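Local coordinates for UPF0678 fatty acid-binding protein-like protein ERS007657_00996 (Mycobacterium tuberculosis, PDB 6R3W) that binds one heme b in a ten-stranded antiparallel beta-barrel and probably isomerises peroxynitrite to nitrate, which would help detoxify reactive nitrogen species, at residues 15-23 with 34-43; 135-143 with 155-163. All blocks are in the same frame, centred on the assembly; numbering follows the deposited sequence.

Contact 1 (15-23 with 34-43); sequences LLGSWAGRG and EYLEEVVFAH. With HEM (protoporphyrin IX containing Fe), chain B.
Tyr35 lies against Gly23 in the first hairpin of the nitrobindin beta-barrel, where strands 17-25 and 33-42 run antiparallel. The first carries the GXWXGXG signature, Gly17-Gly23. Tyr35 leaves the backbone with CG set between N and the carbonyl carbon (chi1 59°), which folds the ring back over Gly23. CB and CG meet the heme methyl CMB, as does CD2 on its heme side. On the other face, CE2 is 3.6 Å from Gly23 C, and Gly23 CA stands 4.0 Å from the ring centroid, a CH-pi contact 16° off the normal. Having no side chain, Gly23 leaves room for this ring. CE1 and CZ touch the heme vinyl carbon CBB, and the tip, OH, hydrogen-bonds Tyr141 OH. The same inner side of the sheet carries Phe41, whose ring face receives Leu15 CD2 in a second CH-pi contact. On the outer side the extended Arg22 forms a salt bridge, NH2 to OE1, with the modelled conformer of Glu34 (one of two), flat groups 80° apart. Water 2 accepts from Arg22 NE and donates to Gly23 O and, in that conformer, Glu34 OE1. Trp19 NE1 hydrogen-bonds Leu15 O at 2.9 Å, the acceptor lying almost in the indole plane.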
loop_
_atom_site.group_PDB
_atom_site.type_symbol
_atom_site.label_atom_id
_atom_site.label_comp_id
_atom_site.label_asym_id
_atom_site.label_seq_id
_atom_site.Cartn_x
_atom_site.Cartn_y
_atom_site.Cartn_z
ATOM N N LEU A 15 -12.261 2.139 -4.374
ATOM C CA LEU A 15 -10.834 2.525 -4.371
ATOM C C LEU A 15 -10.507 3.359 -5.615
ATOM O O LEU A 15 -9.537 4.126 -5.585
ATOM C CB LEU A 15 -9.953 1.273 -4.311
ATOM C CG LEU A 15 -9.682 0.675 -2.928
ATOM C CD1 LEU A 15 -10.960 0.199 -2.258
ATOM C CD2 LEU A 15 -8.674 -0.465 -3.047
ATOM N N LEU A 16 -11.225 3.158 -6.706
ATOM C CA LEU A 16 -10.882 3.811 -7.983
ATOM C C LEU A 16 -10.847 5.330 -7.797
ATOM O O LEU A 16 -11.809 5.896 -7.237
ATOM C CB LEU A 16 -11.899 3.422 -9.042
ATOM C CG LEU A 16 -11.828 1.974 -9.514
ATOM C CD1 LEU A 16 -13.058 1.627 -10.339
ATOM C CD2 LEU A 16 -10.558 1.716 -10.311
ATOM N N GLY A 17 -9.837 5.961 -8.363
ATOM C CA GLY A 17 -9.667 7.409 -8.367
ATOM C C GLY A 17 -8.378 7.849 -7.701
ATOM O O GLY A 17 -7.423 7.034 -7.579
ATOM N N SER A 18 -8.324 9.130 -7.380
ATOM C CA SER A 18 -7.125 9.822 -6.896
ATOM C C SER A 18 -7.315 10.154 -5.428
ATOM O O SER A 18 -8.424 10.542 -5.034
ATOM C CB SER A 18 -6.863 11.056 -7.700
ATOM O OG SER A 18 -6.453 10.716 -9.019
ATOM N N TRP A 19 -6.262 9.966 -4.657
ATOM C CA TRP A 19 -6.255 10.126 -3.198
ATOM C C TRP A 19 -5.056 10.985 -2.812
ATOM O O TRP A 19 -3.983 10.768 -3.377
ATOM C CB TRP A 19 -6.193 8.753 -2.521
ATOM C CG TRP A 19 -7.344 7.855 -2.863
ATOM C CD1 TRP A 19 -7.448 7.014 -3.934
ATOM C CD2 TRP A 19 -8.526 7.651 -2.081
ATOM N NE1 TRP A 19 -8.630 6.329 -3.890
ATOM C CE2 TRP A 19 -9.325 6.709 -2.767
ATOM C CE3 TRP A 19 -9.011 8.213 -0.904
ATOM C CZ2 TRP A 19 -10.550 6.269 -2.261
ATOM C CZ3 TRP A 19 -10.217 7.780 -0.406
ATOM C CH2 TRP A 19 -11.001 6.863 -1.101
ATOM N N ALA A 20 -5.232 11.903 -1.868
ATOM C CA ALA A 20 -4.108 12.738 -1.412
ATOM C C ALA A 20 -4.219 12.938 0.088
ATOM O O ALA A 20 -5.328 13.118 0.589
ATOM C CB ALA A 20 -4.086 14.069 -2.138
ATOM N N GLY A 21 -3.090 12.965 0.767
ATOM C CA GLY A 21 -3.069 13.265 2.191
ATOM C C GLY A 21 -1.676 13.244 2.741
ATOM O O GLY A 21 -0.739 13.715 2.064
ATOM N N ARG A 22 -1.552 12.784 3.971
ATOM C CA ARG A 22 -0.355 13.008 4.784
ATOM C C ARG A 22 -0.209 11.856 5.751
ATOM O O ARG A 22 -1.233 11.317 6.236
ATOM C CB ARG A 22 -0.467 14.373 5.454
ATOM C CG ARG A 22 0.650 14.716 6.432
ATOM C CD ARG A 22 0.584 16.183 6.867
ATOM N NE ARG A 22 1.469 16.441 7.993
ATOM C CZ ARG A 22 1.611 17.641 8.561
ATOM N NH1 ARG A 22 1.016 18.679 8.021
ATOM N NH2 ARG A 22 2.351 17.791 9.646
ATOM N N GLY A 23 1.032 11.515 6.061
ATOM C CA GLY A 23 1.301 10.491 7.062
ATOM C C GLY A 23 2.606 10.715 7.766
ATOM O O GLY A 23 3.173 11.835 7.706
ATOM N N GLU A 34 7.790 12.763 8.516
ATOM C CA GLU A 34 6.422 12.837 7.965
ATOM C C GLU A 34 6.478 13.081 6.459
ATOM O O GLU A 34 7.540 13.456 5.945
ATOM C CB GLU A 34 5.593 13.876 8.729
ATOM C CG GLU A 34 6.208 15.263 8.793
ATOM C CD GLU A 34 5.411 16.218 9.660
ATOM O OE1 GLU A 34 4.270 15.850 10.048
ATOM O OE2 GLU A 34 5.855 17.353 9.831
ATOM N N TYR A 35 5.347 12.915 5.804
ATOM C CA TYR A 35 5.299 12.935 4.332
ATOM C C TYR A 35 3.905 13.315 3.862
ATOM O O TYR A 35 2.907 13.037 4.562
ATOM C CB TYR A 35 5.738 11.580 3.755
ATOM C CG TYR A 35 4.921 10.395 4.199
ATOM C CD1 TYR A 35 3.865 9.930 3.442
ATOM C CD2 TYR A 35 5.285 9.662 5.317
ATOM C CE1 TYR A 35 3.160 8.793 3.811
ATOM C CE2 TYR A 35 4.574 8.536 5.716
ATOM C CZ TYR A 35 3.520 8.085 4.947
ATOM O OH TYR A 35 2.854 6.936 5.314
ATOM N N LEU A 36 3.860 13.848 2.639
ATOM C CA LEU A 36 2.639 13.992 1.832
ATOM C C LEU A 36 2.583 12.837 0.841
ATOM O O LEU A 36 3.654 12.356 0.426
ATOM C CB LEU A 36 2.655 15.338 1.106
ATOM C CG LEU A 36 2.786 16.557 2.003
ATOM C CD1 LEU A 36 2.779 17.836 1.175
ATOM C CD2 LEU A 36 1.688 16.585 3.042
ATOM N N GLU A 37 1.382 12.395 0.502
ATOM C CA GLU A 37 1.185 11.190 -0.312
ATOM C C GLU A 37 0.095 11.447 -1.335
ATOM O O GLU A 37 -0.972 11.961 -0.953
ATOM C CB GLU A 37 0.839 10.009 0.577
ATOM C CG GLU A 37 0.542 8.732 -0.180
ATOM C CD GLU A 37 0.508 7.498 0.691
ATOM O OE1 GLU A 37 0.667 7.635 1.920
ATOM O OE2 GLU A 37 0.297 6.399 0.137
ATOM N N GLU A 38 0.337 10.993 -2.566
ATOM C CA GLU A 38 -0.647 10.956 -3.656
ATOM C C GLU A 38 -0.717 9.519 -4.167
ATOM O O GLU A 38 0.345 8.948 -4.499
ATOM C CB GLU A 38 -0.243 11.903 -4.788
ATOM C CG GLU A 38 -0.116 13.352 -4.373
ATOM C CD GLU A 38 -1.319 14.204 -4.732
ATOM O OE1 GLU A 38 -2.219 13.689 -5.429
ATOM O OE2 GLU A 38 -1.380 15.366 -4.267
ATOM N N VAL A 39 -1.932 8.992 -4.291
ATOM C CA VAL A 39 -2.192 7.623 -4.780
ATOM C C VAL A 39 -3.214 7.677 -5.911
ATOM O O VAL A 39 -4.159 8.481 -5.841
ATOM C CB VAL A 39 -2.675 6.748 -3.626
ATOM C CG1 VAL A 39 -3.469 5.558 -4.114
ATOM C CG2 VAL A 39 -1.512 6.343 -2.734
ATOM N N VAL A 40 -3.023 6.843 -6.909
ATOM C CA VAL A 40 -4.057 6.632 -7.949
ATOM C C VAL A 40 -4.335 5.145 -8.064
ATOM O O VAL A 40 -3.388 4.369 -8.253
ATOM C CB VAL A 40 -3.650 7.226 -9.307
ATOM C CG1 VAL A 40 -4.728 6.973 -10.339
ATOM C CG2 VAL A 40 -3.336 8.705 -9.219
ATOM N N PHE A 41 -5.611 4.781 -8.027
ATOM C CA PHE A 41 -6.099 3.442 -8.403
ATOM C C PHE A 41 -6.892 3.557 -9.693
ATOM O O PHE A 41 -7.758 4.455 -9.788
ATOM C CB PHE A 41 -7.003 2.855 -7.328
ATOM C CG PHE A 41 -6.305 2.387 -6.085
ATOM C CD1 PHE A 41 -5.672 1.157 -6.050
ATOM C CD2 PHE A 41 -6.380 3.124 -4.909
ATOM C CE1 PHE A 41 -5.083 0.695 -4.876
ATOM C CE2 PHE A 41 -5.783 2.664 -3.745
ATOM C CZ PHE A 41 -5.169 1.437 -3.722
ATOM N N ALA A 42 -6.600 2.695 -10.653
ATOM C CA ALA A 42 -7.317 2.661 -11.935
ATOM C C ALA A 42 -7.424 1.202 -12.402
ATOM O O ALA A 42 -7.051 0.302 -11.651
ATOM C CB ALA A 42 -6.613 3.536 -12.932
ATOM N N HIS A 43 -7.925 0.960 -13.605
ATOM C CA HIS A 43 -8.037 -0.414 -14.136
ATOM C C HIS A 43 -8.095 -0.394 -15.656
ATOM O O HIS A 43 -8.334 0.678 -16.231
ATOM C CB HIS A 43 -9.243 -1.128 -13.507
ATOM C CG HIS A 43 -10.541 -0.709 -14.099
ATOM N ND1 HIS A 43 -11.129 -1.389 -15.140
ATOM C CD2 HIS A 43 -11.327 0.368 -13.848
ATOM C CE1 HIS A 43 -12.256 -0.787 -15.454
ATOM N NE2 HIS A 43 -12.364 0.333 -14.725
HETATM C CHA HEM B . 13.921 4.275 6.044
HETATM C CHB HEM B . 10.373 7.036 4.351
HETATM C CHC HEM B . 8.072 3.099 2.636
HETATM C CHD HEM B . 11.903 0.395 3.921
HETATM C C1A HEM B . 13.144 5.358 5.720
HETATM C C2A HEM B . 13.516 6.723 5.972
HETATM C C3A HEM B . 12.517 7.490 5.485
HETATM C C4A HEM B . 11.530 6.618 4.954
HETATM C CMA HEM B . 12.467 8.992 5.462
HETATM C CAA HEM B . 14.786 7.194 6.639
HETATM C CBA HEM B . 15.715 7.863 5.633
HETATM C CGA HEM B . 16.129 6.890 4.582
HETATM O O1A HEM B . 15.879 7.138 3.384
HETATM O O2A HEM B . 16.761 5.861 4.898
HETATM C C1B HEM B . 9.406 6.185 3.783
HETATM C C2B HEM B . 8.208 6.655 3.162
HETATM C C3B HEM B . 7.521 5.543 2.707
HETATM C C4B HEM B . 8.380 4.390 3.015
HETATM C CMB HEM B . 7.780 8.098 3.032
HETATM C CAB HEM B . 6.197 5.435 2.056
HETATM C CBB HEM B . 5.224 6.286 2.315
HETATM C C1C HEM B . 8.943 2.020 2.799
HETATM C C2C HEM B . 8.704 0.703 2.346
HETATM C C3C HEM B . 9.817 -0.036 2.648
HETATM C C4C HEM B . 10.707 0.817 3.391
HETATM C CMC HEM B . 7.451 0.260 1.664
HETATM C CAC HEM B . 10.141 -1.432 2.276
HETATM C CBC HEM B . 9.906 -1.912 1.049
HETATM C C1D HEM B . 12.733 1.228 4.661
HETATM C C2D HEM B . 14.002 0.774 5.247
HETATM C C3D HEM B . 14.561 1.841 5.820
HETATM C C4D HEM B . 13.630 2.971 5.618
HETATM C CMD HEM B . 14.593 -0.605 5.140
HETATM C CAD HEM B . 16.020 1.949 6.167
HETATM C CBD HEM B . 16.239 1.680 7.584
HETATM C CGD HEM B . 17.738 1.733 7.892
HETATM O O1D HEM B . 18.670 2.197 7.153
HETATM O O2D HEM B . 18.027 1.279 8.911
HETATM N NA HEM B . 11.921 5.333 5.068
HETATM N NB HEM B . 9.468 4.844 3.666
HETATM N NC HEM B . 10.140 2.067 3.463
HETATM N ND HEM B . 12.548 2.567 4.897
HETATM FE FE HEM B . 11.024 3.676 4.362
HETATM O O HOH W 1 -3.548 11.625 -6.502
HETATM O O HOH W 2 2.350 13.978 9.395
HETATM O O HOH W 3 11.997 4.028 2.480
#

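Contact 2 (135-143 with 155-163); sequences DGDELSYSL and HLAAVLHRQ. With HEM (protoporphyrin IX containing Fe), chain B.
Leu143 and Leu156 lie side by side and point the same way, into the barrel, with CD1 of Leu143 4.1 Å from CD1 of Leu156. The second leucine continues to the heme: its CD1 is 3.5 Å from the meso carbon CHC, while its CD2 meets C3B on the porphyrin and lies over one face of the His155 ring. His155 also runs alongside Leu143, its CB against CD2. With CG anti to the backbone N (chi1 -180°), the imidazole extends to the iron, and NE2 coordinates it at 2.2 Å. Water 3 is the other axial ligand. His155 ND1 is hydrogen-bonded to Lys26 O, so that, with NE2 on the iron, both ring nitrogens are held.

Farther along, Tyr141 turns flat over its neighbour: Ala158 N sits 4.0 Å above the ring, over its centre, and Ala158 CB approaches CE2 and CZ. Leu156 CB comes instead to the edge of this ring. Leu139 and Leu160 repeat the parallel alignment of the leucines. On the outer face, Glu138 CG touches Val159 CG1, and water 4 joins Glu138 OE1 to His161 NE2.

At the far end the geometry changes to a crossing. Asp137 meets Arg162 at about a right angle, carboxylate and guanidinium planes 71° apart. NE donates to OD1 at 2.8 Å from above the carboxylate plane, and NH2 to Gly136 O, so the guanidinium grips the type II' turn Asp135-Glu138.

At the heme end, Leu143 O accepts from both His155 N and Leu156 N, at 2.9 and 3.2 Å respectively. This is a classic beta bulge at the proximal heme ligand of the nitrobindin barrel.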
loop_
_atom_site.group_PDB
_atom_site.type_symbol
_atom_site.label_atom_id
_atom_site.label_comp_id
_atom_site.label_asym_id
_atom_site.label_seq_id
_atom_site.Cartn_x
_atom_site.Cartn_y
_atom_site.Cartn_z
ATOM N N ASP A 135 -13.177 4.217 4.104
ATOM C CA ASP A 135 -14.443 4.587 4.774
ATOM C C ASP A 135 -15.003 5.807 4.052
ATOM O O ASP A 135 -14.469 6.900 4.229
ATOM C CB ASP A 135 -14.199 4.834 6.260
ATOM C CG ASP A 135 -15.439 5.178 7.043
ATOM O OD1 ASP A 135 -16.490 5.340 6.421
ATOM O OD2 ASP A 135 -15.331 5.279 8.279
ATOM N N GLY A 136 -15.902 5.584 3.109
ATOM C CA GLY A 136 -16.397 6.681 2.265
ATOM C C GLY A 136 -15.271 7.320 1.471
ATOM O O GLY A 136 -14.745 6.661 0.565
ATOM N N ASP A 137 -14.953 8.584 1.754
ATOM C CA ASP A 137 -13.932 9.355 1.011
ATOM C C ASP A 137 -12.620 9.440 1.802
ATOM O O ASP A 137 -11.764 10.238 1.412
ATOM C CB ASP A 137 -14.430 10.757 0.697
ATOM C CG ASP A 137 -15.518 10.802 -0.358
ATOM O OD1 ASP A 137 -15.769 9.762 -1.014
ATOM O OD2 ASP A 137 -16.132 11.872 -0.497
ATOM N N GLU A 138 -12.428 8.582 2.799
ATOM C CA GLU A 138 -11.198 8.524 3.617
ATOM C C GLU A 138 -10.516 7.180 3.387
ATOM O O GLU A 138 -11.134 6.145 3.676
ATOM C CB GLU A 138 -11.559 8.727 5.083
ATOM C CG GLU A 138 -10.367 8.713 6.020
ATOM C CD GLU A 138 -10.743 8.454 7.467
ATOM O OE1 GLU A 138 -10.824 9.423 8.219
ATOM O OE2 GLU A 138 -11.175 7.310 7.764
ATOM N N LEU A 139 -9.235 7.216 3.061
ATOM C CA LEU A 139 -8.409 5.996 2.964
ATOM C C LEU A 139 -7.308 6.088 3.999
ATOM O O LEU A 139 -6.572 7.080 3.986
ATOM C CB LEU A 139 -7.830 5.876 1.557
ATOM C CG LEU A 139 -7.004 4.615 1.281
ATOM C CD1 LEU A 139 -6.916 4.380 -0.217
ATOM C CD2 LEU A 139 -5.608 4.689 1.892
ATOM N N SER A 140 -7.279 5.161 4.943
ATOM C CA SER A 140 -6.201 5.168 5.945
ATOM C C SER A 140 -5.443 3.835 5.923
ATOM O O SER A 140 -6.035 2.803 5.598
ATOM C CB SER A 140 -6.744 5.505 7.299
ATOM O OG SER A 140 -7.719 4.578 7.716
ATOM N N TYR A 141 -4.213 3.843 6.354
ATOM C CA TYR A 141 -3.461 2.588 6.417
ATOM C C TYR A 141 -2.387 2.685 7.481
ATOM O O TYR A 141 -1.923 3.782 7.844
ATOM C CB TYR A 141 -2.845 2.246 5.064
ATOM C CG TYR A 141 -1.737 3.154 4.609
ATOM C CD1 TYR A 141 -0.438 2.999 5.070
ATOM C CD2 TYR A 141 -1.992 4.189 3.719
ATOM C CE1 TYR A 141 0.575 3.855 4.675
ATOM C CE2 TYR A 141 -0.992 5.045 3.295
ATOM C CZ TYR A 141 0.303 4.877 3.780
ATOM O OH TYR A 141 1.315 5.697 3.390
ATOM N N SER A 142 -1.943 1.512 7.882
ATOM C CA SER A 142 -0.658 1.335 8.578
ATOM C C SER A 142 0.146 0.251 7.887
ATOM O O SER A 142 -0.448 -0.708 7.338
ATOM C CB SER A 142 -0.836 1.050 10.049
ATOM O OG SER A 142 -1.311 -0.264 10.271
ATOM N N LEU A 143 1.456 0.424 7.902
ATOM C CA LEU A 143 2.408 -0.550 7.343
ATOM C C LEU A 143 3.387 -0.918 8.432
ATOM O O LEU A 143 3.988 -0.022 9.040
ATOM C CB LEU A 143 3.093 0.024 6.097
ATOM C CG LEU A 143 4.129 -0.887 5.444
ATOM C CD1 LEU A 143 4.182 -0.630 3.945
ATOM C CD2 LEU A 143 5.503 -0.704 6.066
ATOM N N HIS A 155 6.248 1.041 10.519
ATOM C CA HIS A 155 7.133 1.976 9.782
ATOM C C HIS A 155 6.344 3.185 9.302
ATOM O O HIS A 155 6.931 4.254 9.242
ATOM C CB HIS A 155 7.859 1.286 8.602
ATOM C CG HIS A 155 8.781 2.164 7.795
ATOM N ND1 HIS A 155 9.681 3.020 8.376
ATOM C CD2 HIS A 155 9.045 2.200 6.453
ATOM C CE1 HIS A 155 10.404 3.613 7.424
ATOM N NE2 HIS A 155 10.009 3.149 6.238
ATOM N N LEU A 156 5.082 3.002 8.903
ATOM C CA LEU A 156 4.287 4.091 8.287
ATOM C C LEU A 156 2.862 4.051 8.818
ATOM O O LEU A 156 2.312 2.948 8.976
ATOM C CB LEU A 156 4.226 3.941 6.766
ATOM C CG LEU A 156 5.541 3.755 6.027
ATOM C CD1 LEU A 156 5.246 3.272 4.612
ATOM C CD2 LEU A 156 6.366 5.039 6.000
ATOM N N ALA A 157 2.204 5.192 8.731
ATOM C CA ALA A 157 0.726 5.229 8.655
ATOM C C ALA A 157 0.304 6.565 8.058
ATOM O O ALA A 157 0.991 7.570 8.281
ATOM C CB ALA A 157 0.124 5.004 10.012
ATOM N N ALA A 158 -0.802 6.575 7.330
ATOM C CA ALA A 158 -1.253 7.823 6.666
ATOM C C ALA A 158 -2.758 7.846 6.544
ATOM O O ALA A 158 -3.411 6.792 6.656
ATOM C CB ALA A 158 -0.618 7.959 5.304
ATOM N N VAL A 159 -3.271 9.032 6.303
ATOM C CA VAL A 159 -4.691 9.262 5.992
ATOM C C VAL A 159 -4.772 10.077 4.712
ATOM O O VAL A 159 -4.185 11.176 4.647
ATOM C CB VAL A 159 -5.427 9.963 7.148
ATOM C CG1 VAL A 159 -6.922 10.092 6.838
ATOM C CG2 VAL A 159 -5.204 9.259 8.470
ATOM N N LEU A 160 -5.483 9.552 3.733
ATOM C CA LEU A 160 -5.678 10.197 2.416
ATOM C C LEU A 160 -7.165 10.472 2.228
ATOM O O LEU A 160 -8.003 9.751 2.805
ATOM C CB LEU A 160 -5.168 9.297 1.283
ATOM C CG LEU A 160 -3.822 8.579 1.496
ATOM C CD1 LEU A 160 -3.458 7.783 0.260
ATOM C CD2 LEU A 160 -2.710 9.563 1.828
ATOM N N HIS A 161 -7.473 11.402 1.342
ATOM C CA HIS A 161 -8.867 11.754 1.040
ATOM C C HIS A 161 -9.082 11.726 -0.463
ATOM O O HIS A 161 -8.184 12.120 -1.228
ATOM C CB HIS A 161 -9.241 13.103 1.659
ATOM C CG HIS A 161 -9.208 13.099 3.163
ATOM N ND1 HIS A 161 -8.045 13.351 3.862
ATOM C CD2 HIS A 161 -10.070 12.582 4.064
ATOM C CE1 HIS A 161 -8.256 13.155 5.146
ATOM N NE2 HIS A 161 -9.496 12.685 5.296
ATOM N N ARG A 162 -10.265 11.284 -0.860
ATOM C CA ARG A 162 -10.642 11.192 -2.285
ATOM C C ARG A 162 -10.601 12.595 -2.905
ATOM O O ARG A 162 -11.229 13.502 -2.353
ATOM C CB ARG A 162 -12.027 10.569 -2.412
ATOM C CG ARG A 162 -12.416 10.233 -3.840
ATOM C CD ARG A 162 -13.860 9.787 -3.942
ATOM N NE ARG A 162 -14.188 8.643 -3.078
ATOM C CZ ARG A 162 -13.874 7.373 -3.333
ATOM N NH1 ARG A 162 -13.304 7.055 -4.478
ATOM N NH2 ARG A 162 -14.196 6.423 -2.468
ATOM N N GLN A 163 -9.964 12.723 -4.058
ATOM C CA GLN A 163 -9.893 13.986 -4.809
ATOM C C GLN A 163 -11.052 14.046 -5.818
ATOM O O GLN A 163 -11.303 13.065 -6.501
ATOM C CB GLN A 163 -8.521 14.130 -5.474
ATOM C CG GLN A 163 -7.360 14.081 -4.480
ATOM C CD GLN A 163 -7.470 15.134 -3.402
ATOM O OE1 GLN A 163 -7.788 14.847 -2.244
ATOM N NE2 GLN A 163 -7.215 16.373 -3.778
HETATM C CHA HEM B . 13.921 4.275 6.044
HETATM C CHB HEM B . 10.373 7.036 4.351
HETATM C CHC HEM B . 8.072 3.099 2.636
HETATM C CHD HEM B . 11.903 0.395 3.921
HETATM C C1A HEM B . 13.144 5.358 5.720
HETATM C C2A HEM B . 13.516 6.723 5.972
HETATM C C3A HEM B . 12.517 7.490 5.485
HETATM C C4A HEM B . 11.530 6.618 4.954
HETATM C CMA HEM B . 12.467 8.992 5.462
HETATM C CAA HEM B . 14.786 7.194 6.639
HETATM C CBA HEM B . 15.715 7.863 5.633
HETATM C CGA HEM B . 16.129 6.890 4.582
HETATM O O1A HEM B . 15.879 7.138 3.384
HETATM O O2A HEM B . 16.761 5.861 4.898
HETATM C C1B HEM B . 9.406 6.185 3.783
HETATM C C2B HEM B . 8.208 6.655 3.162
HETATM C C3B HEM B . 7.521 5.543 2.707
HETATM C C4B HEM B . 8.380 4.390 3.015
HETATM C CMB HEM B . 7.780 8.098 3.032
HETATM C CAB HEM B . 6.197 5.435 2.056
HETATM C CBB HEM B . 5.224 6.286 2.315
HETATM C C1C HEM B . 8.943 2.020 2.799
HETATM C C2C HEM B . 8.704 0.703 2.346
HETATM C C3C HEM B . 9.817 -0.036 2.648
HETATM C C4C HEM B . 10.707 0.817 3.391
HETATM C CMC HEM B . 7.451 0.260 1.664
HETATM C CAC HEM B . 10.141 -1.432 2.276
HETATM C CBC HEM B . 9.906 -1.912 1.049
HETATM C C1D HEM B . 12.733 1.228 4.661
HETATM C C2D HEM B . 14.002 0.774 5.247
HETATM C C3D HEM B . 14.561 1.841 5.820
HETATM C C4D HEM B . 13.630 2.971 5.618
HETATM C CMD HEM B . 14.593 -0.605 5.140
HETATM C CAD HEM B . 16.020 1.949 6.167
HETATM C CBD HEM B . 16.239 1.680 7.584
HETATM C CGD HEM B . 17.738 1.733 7.892
HETATM O O1D HEM B . 18.670 2.197 7.153
HETATM O O2D HEM B . 18.027 1.279 8.911
HETATM N NA HEM B . 11.921 5.333 5.068
HETATM N NB HEM B . 9.468 4.844 3.666
HETATM N NC HEM B . 10.140 2.067 3.463
HETATM N ND HEM B . 12.548 2.567 4.897
HETATM FE FE HEM B . 11.024 3.676 4.362
HETATM O O HOH W 4 -10.152 12.082 7.973
HETATM O O HOH W 3 11.997 4.028 2.480
#

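How the contacts relate
The contacts are consecutive in the chain but adjoin in the barrel, because strands 17-25 and 153-162 are neighbours that close it. Both are partly buried and mix buried inward-facing side chains, some polar, with more exposed residues on the outer face. Inside, their polar groups meet: Tyr141 OH of contact 2 is a probable hydrogen-bond partner of Glu37 OE1 of contact 1 (2.5 Å). Trp19 packs its CE3 against Arg162 N. Each touches the heme differently, contact 1 only at its periphery, contact 2 by ligating the iron. Their salt bridges also differ in place: one joins the strands near the heme end, the other clasps a turn at the opposite end.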